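Long-range contacts in probable benzoylformate decarboxylase (Rhodococcus jostii, PDB 7ORX), which binds thiamine diphosphate and sodium ions as a four-chain member of the thiamine diphosphate-dependent enzyme family: residues 372-377 and 423-428; 186-191 and 322-327. All blocks are in the same frame, centred on the assembly; numbering follows the deposited sequence.

Contact 1: residues 372-377 and 423-428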
loop_
_atom_site.group_PDB
_atom_site.type_symbol
_atom_site.label_atom_id
_atom_site.label_comp_id
_atom_site.label_asym_id
_atom_site.label_seq_id
_atom_site.Cartn_x
_atom_site.Cartn_y
_atom_site.Cartn_z
ATOM N N ASP C 372 24.474 17.357 34.730
ATOM C CA ASP C 372 24.086 17.489 33.306
ATOM C C ASP C 372 24.068 16.118 32.634
ATOM O O ASP C 372 24.187 16.063 31.401
ATOM C CB ASP C 372 25.047 18.437 32.576
ATOM C CG ASP C 372 26.511 17.974 32.496
ATOM O OD1 ASP C 372 26.878 16.957 33.149
ATOM O OD2 ASP C 372 27.286 18.616 31.762
ATOM N N ALA C 373 23.876 15.042 33.379
ATOM C CA ALA C 373 23.746 13.704 32.762
ATOM C C ALA C 373 22.587 13.750 31.769
ATOM O O ALA C 373 21.695 14.558 31.971
ATOM C CB ALA C 373 23.533 12.653 33.801
ATOM N N ILE C 374 22.620 12.886 30.767
ATOM C CA ILE C 374 21.490 12.529 29.868
ATOM C C ILE C 374 20.964 11.153 30.273
ATOM O O ILE C 374 21.773 10.224 30.262
ATOM C CB ILE C 374 21.996 12.476 28.412
ATOM C CG1 ILE C 374 22.523 13.838 27.961
ATOM C CG2 ILE C 374 20.924 11.941 27.484
ATOM C CD1 ILE C 374 23.125 13.843 26.611
ATOM N N TYR C 375 19.675 10.991 30.574
ATOM C CA TYR C 375 19.137 9.664 30.956
ATOM C C TYR C 375 18.364 9.076 29.789
ATOM O O TYR C 375 17.385 9.672 29.399
ATOM C CB TYR C 375 18.287 9.743 32.228
ATOM C CG TYR C 375 19.062 10.243 33.420
ATOM C CD1 TYR C 375 19.855 9.408 34.186
ATOM C CD2 TYR C 375 19.063 11.580 33.742
ATOM C CE1 TYR C 375 20.580 9.891 35.272
ATOM C CE2 TYR C 375 19.789 12.081 34.802
ATOM C CZ TYR C 375 20.543 11.241 35.586
ATOM O OH TYR C 375 21.241 11.784 36.632
ATOM N N VAL C 376 18.773 7.919 29.294
ATOM C CA VAL C 376 17.945 7.146 28.336
ATOM C C VAL C 376 17.240 6.035 29.118
ATOM O O VAL C 376 17.892 5.058 29.502
ATOM C CB VAL C 376 18.781 6.603 27.174
ATOM C CG1 VAL C 376 17.980 5.716 26.247
ATOM C CG2 VAL C 376 19.429 7.723 26.376
ATOM N N ASN C 377 15.941 6.205 29.332
ATOM C CA ASN C 377 15.044 5.375 30.169
ATOM C C ASN C 377 14.289 4.370 29.309
ATOM O O ASN C 377 13.675 4.775 28.359
ATOM C CB ASN C 377 14.023 6.276 30.852
ATOM C CG ASN C 377 13.309 5.575 31.971
ATOM O OD1 ASN C 377 12.875 4.446 31.806
ATOM N ND2 ASN C 377 13.227 6.204 33.127
ATOM N N ARG C 423 28.993 15.119 28.015
ATOM C CA ARG C 423 27.881 14.815 28.923
ATOM C C ARG C 423 27.812 13.311 29.063
ATOM O O ARG C 423 27.937 12.600 28.070
ATOM C CB ARG C 423 26.552 15.366 28.417
ATOM C CG ARG C 423 26.489 16.889 28.330
ATOM C CD ARG C 423 25.163 17.321 27.729
ATOM N NE ARG C 423 24.106 17.023 28.674
ATOM C CZ ARG C 423 22.811 17.249 28.491
ATOM N NH1 ARG C 423 22.385 17.814 27.387
ATOM N NH2 ARG C 423 21.936 16.940 29.442
ATOM N N GLN C 424 27.637 12.858 30.299
ATOM C CA GLN C 424 27.537 11.415 30.588
ATOM C C GLN C 424 26.129 10.948 30.249
ATOM O O GLN C 424 25.190 11.500 30.798
ATOM C CB GLN C 424 27.836 11.125 32.052
ATOM C CG GLN C 424 27.751 9.644 32.364
ATOM C CD GLN C 424 28.825 8.860 31.644
ATOM O OE1 GLN C 424 29.998 8.941 31.997
ATOM N NE2 GLN C 424 28.414 8.070 30.661
ATOM N N VAL C 425 26.000 9.973 29.363
ATOM C CA VAL C 425 24.714 9.265 29.150
ATOM C C VAL C 425 24.638 8.111 30.151
ATOM O O VAL C 425 25.582 7.296 30.211
ATOM C CB VAL C 425 24.571 8.772 27.708
ATOM C CG1 VAL C 425 23.337 7.915 27.547
ATOM C CG2 VAL C 425 24.526 9.940 26.744
ATOM N N ILE C 426 23.523 8.029 30.864
ATOM C CA ILE C 426 23.192 6.899 31.762
ATOM C C ILE C 426 21.953 6.211 31.220
ATOM O O ILE C 426 20.921 6.846 31.164
ATOM C CB ILE C 426 22.997 7.426 33.192
ATOM C CG1 ILE C 426 24.209 8.252 33.618
ATOM C CG2 ILE C 426 22.737 6.285 34.142
ATOM C CD1 ILE C 426 24.000 9.046 34.875
ATOM N N GLY C 427 22.067 4.953 30.835
ATOM C CA GLY C 427 20.929 4.103 30.448
ATOM C C GLY C 427 20.288 3.503 31.679
ATOM O O GLY C 427 21.042 2.999 32.550
ATOM N N LEU C 428 18.966 3.602 31.806
ATOM C CA LEU C 428 18.219 2.907 32.863
ATOM C C LEU C 428 17.240 1.967 32.187
ATOM O O LEU C 428 16.178 2.437 31.798
ATOM C CB LEU C 428 17.507 3.965 33.696
ATOM C CG LEU C 428 18.412 4.994 34.355
ATOM C CD1 LEU C 428 17.563 6.201 34.741
ATOM C CD2 LEU C 428 19.139 4.393 35.579
#

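Contact 2: residues 186-191 and 322-327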
loop_
_atom_site.group_PDB
_atom_site.type_symbol
_atom_site.label_atom_id
_atom_site.label_comp_id
_atom_site.label_asym_id
_atom_site.label_seq_id
_atom_site.Cartn_x
_atom_site.Cartn_y
_atom_site.Cartn_z
ATOM N N ALA C 186 9.590 30.030 10.231
ATOM C CA ALA C 186 9.896 29.907 11.681
ATOM C C ALA C 186 9.102 30.968 12.475
ATOM O O ALA C 186 9.696 31.542 13.435
ATOM C CB ALA C 186 11.392 30.010 11.919
ATOM N N SER C 187 7.824 31.221 12.116
ATOM C CA SER C 187 6.839 32.017 12.909
ATOM C C SER C 187 5.413 31.984 12.299
ATOM O O SER C 187 5.177 31.307 11.221
ATOM C CB SER C 187 7.319 33.452 13.108
ATOM O OG SER C 187 7.054 33.892 14.432
ATOM N N LEU C 188 4.517 32.749 12.956
ATOM C CA LEU C 188 3.035 32.813 12.776
ATOM C C LEU C 188 2.548 34.268 12.904
ATOM O O LEU C 188 3.197 35.056 13.614
ATOM C CB LEU C 188 2.350 31.924 13.830
ATOM C CG LEU C 188 2.610 32.250 15.313
ATOM C CD1 LEU C 188 1.535 31.628 16.197
ATOM C CD2 LEU C 188 3.994 31.788 15.792
ATOM N N SER C 189 1.415 34.589 12.278
ATOM C CA SER C 189 0.849 35.961 12.125
ATOM C C SER C 189 0.937 36.726 13.444
ATOM O O SER C 189 0.764 36.100 14.469
ATOM C CB SER C 189 -0.583 35.948 11.575
ATOM O OG SER C 189 -1.383 37.006 12.080
ATOM N N GLY C 190 1.208 38.029 13.372
ATOM C CA GLY C 190 1.114 39.006 14.464
ATOM C C GLY C 190 -0.291 39.073 15.036
ATOM O O GLY C 190 -0.428 39.214 16.286
ATOM N N ASP C 191 -1.310 38.983 14.185
ATOM C CA ASP C 191 -2.742 38.995 14.595
ATOM C C ASP C 191 -2.971 37.786 15.519
ATOM O O ASP C 191 -3.461 37.989 16.664
ATOM C CB ASP C 191 -3.697 39.002 13.389
ATOM C CG ASP C 191 -4.325 40.355 13.069
ATOM O OD1 ASP C 191 -4.631 41.089 14.068
ATOM O OD2 ASP C 191 -4.492 40.687 11.818
ATOM N N GLY C 322 9.312 26.283 19.118
ATOM C CA GLY C 322 10.426 27.184 19.449
ATOM C C GLY C 322 9.969 28.630 19.426
ATOM O O GLY C 322 9.827 29.234 20.504
ATOM N N SER C 323 9.723 29.155 18.231
ATOM C CA SER C 323 9.362 30.579 18.014
ATOM C C SER C 323 8.168 30.944 18.887
ATOM O O SER C 323 8.243 31.985 19.547
ATOM C CB SER C 323 9.022 30.898 16.572
ATOM O OG SER C 323 9.890 30.222 15.674
ATOM N N THR C 324 7.087 30.167 18.820
ATOM C CA THR C 324 5.800 30.514 19.459
ATOM C C THR C 324 6.086 30.829 20.930
ATOM O O THR C 324 5.796 31.956 21.383
ATOM C CB THR C 324 4.783 29.381 19.274
ATOM O OG1 THR C 324 4.637 29.172 17.868
ATOM C CG2 THR C 324 3.445 29.690 19.909
ATOM N N LEU C 325 6.719 29.874 21.607
ATOM C CA LEU C 325 7.057 29.923 23.046
ATOM C C LEU C 325 7.956 31.128 23.342
ATOM O O LEU C 325 7.732 31.774 24.376
ATOM C CB LEU C 325 7.755 28.606 23.394
ATOM C CG LEU C 325 7.322 27.931 24.659
ATOM C CD1 LEU C 325 5.831 28.012 24.869
ATOM C CD2 LEU C 325 7.756 26.471 24.587
ATOM N N GLU C 326 8.948 31.377 22.488
ATOM C CA GLU C 326 9.883 32.525 22.605
ATOM C C GLU C 326 9.053 33.807 22.577
ATOM O O GLU C 326 9.200 34.620 23.495
ATOM C CB GLU C 326 10.936 32.478 21.495
ATOM C CG GLU C 326 11.878 33.668 21.499
ATOM C CD GLU C 326 12.844 33.811 20.313
ATOM O OE1 GLU C 326 13.026 32.821 19.546
ATOM O OE2 GLU C 326 13.427 34.926 20.149
ATOM N N ILE C 327 8.197 33.955 21.564
ATOM C CA ILE C 327 7.344 35.164 21.375
ATOM C C ILE C 327 6.472 35.334 22.631
ATOM O O ILE C 327 6.476 36.460 23.199
ATOM C CB ILE C 327 6.513 35.088 20.075
ATOM C CG1 ILE C 327 7.245 35.683 18.868
ATOM C CG2 ILE C 327 5.167 35.749 20.259
ATOM C CD1 ILE C 327 7.532 34.692 17.728
#

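Contact 1: residues 372-377 and 423-428
R423, just before strand 425-428, reaches across to the main chain of D372, just before strand 374-377, and shows how an arginine can bind peptide oxygens. Its CB lies 4.2 Å from I374 CD1, and its CG passes 3.9 Å from D372 OD2. CD also borders I374 CD1, and a bend at chi3 (69°) then turns NE back to D372 O, at 2.9 Å. NE meets this carbonyl within its plane, while NH2 reaches the same oxygen at 3.1 Å from above that plane; NH2 adds a weak bond to A373 O. I374 CG1 covers one face of the guanidinium, off toward the rim, 3.5 Å from CZ. NH1 is hydrogen-bonded to Q395 O.

Beyond this end, strands 374-377 and 425-428 run parallel, their directions 22° apart. I374 N and V376 N donate to Q424 O and I426 O, while I426 N and L428 N donate to I374 O and V376 O. On one face Y375 lies beside I426 and points the same way, with CE1 3.5 Å from I426 CD1; that methyl also meets A373 CB at 3.8 Å. On the other face V425 packs against I374 and V376, and helix 409-418 covers V376 and V425. The pair belongs to the parallel sheet of the C-terminal thiamine diphosphate-binding domain, with the side chain of N377 about 8 Å from the bound thiamine diphosphate.

The guanidinium thus bonds to carbonyl oxygens, and the D372 carboxylate stands close enough to offer probable electrostatic help without forming a salt bridge.

Contact 2: residues 186-191 and 322-327
Where S187 passes S323, the two CA atoms are 5.9 Å apart, and the fully extended backbone at S187 (phi -173°, psi -177°) carries residues 186-188 past the early turns of helix 321-331. One hydrogen bond joins the segments: S323 OG donates to A186 O at 2.6 Å. S323 OG stands anti to its own carbonyl carbon (chi1 -40°) and approaches the A186 carbonyl from well above its plane. One helical turn further on, the tip of I327 meets the next residue, with CD1 3.4 Å from S187 OG. L188 then crosses T324 at about a right angle, its CD2 methyl 3.4 Å from T324 OG1, a hydroxyl that is hydrogen-bonded to P320 O, just before the helix. One hydroxyl-to-carbonyl hydrogen bond is thus joined by two methyl-to-hydroxyl touches.

After L188 the chain moves off, and S189 is the N-cap of helix 190-202, its OG hydrogen-bonded to Q192 N and, weakly, to D191 N. A second subunit packs on the same linker, its A185 against L188 and its S189 against A186. Helix 321-331 itself follows strand 315-318, outermost within this chain in the central-domain sheet, and through L325 it packs on helix 220-230.

How the contacts relate
Contact 1 is core and contact 2 lies nearer the surface; their nearest atoms are about 17 Å apart, and they share no helix or strand. The first joins neighbouring strands inside a parallel sheet of the C-terminal domain, where main-chain bonds recur regularly and only the arginine end departs from the pattern. The second sets an irregular linker against a helix of the central domain, and relies on a single hydroxyl-to-carbonyl bond with sparse packing. Their surroundings differ likewise: the strand pair is enclosed by its own chain and touched by no other subunit, whereas the linker also meets a second copy of the protein.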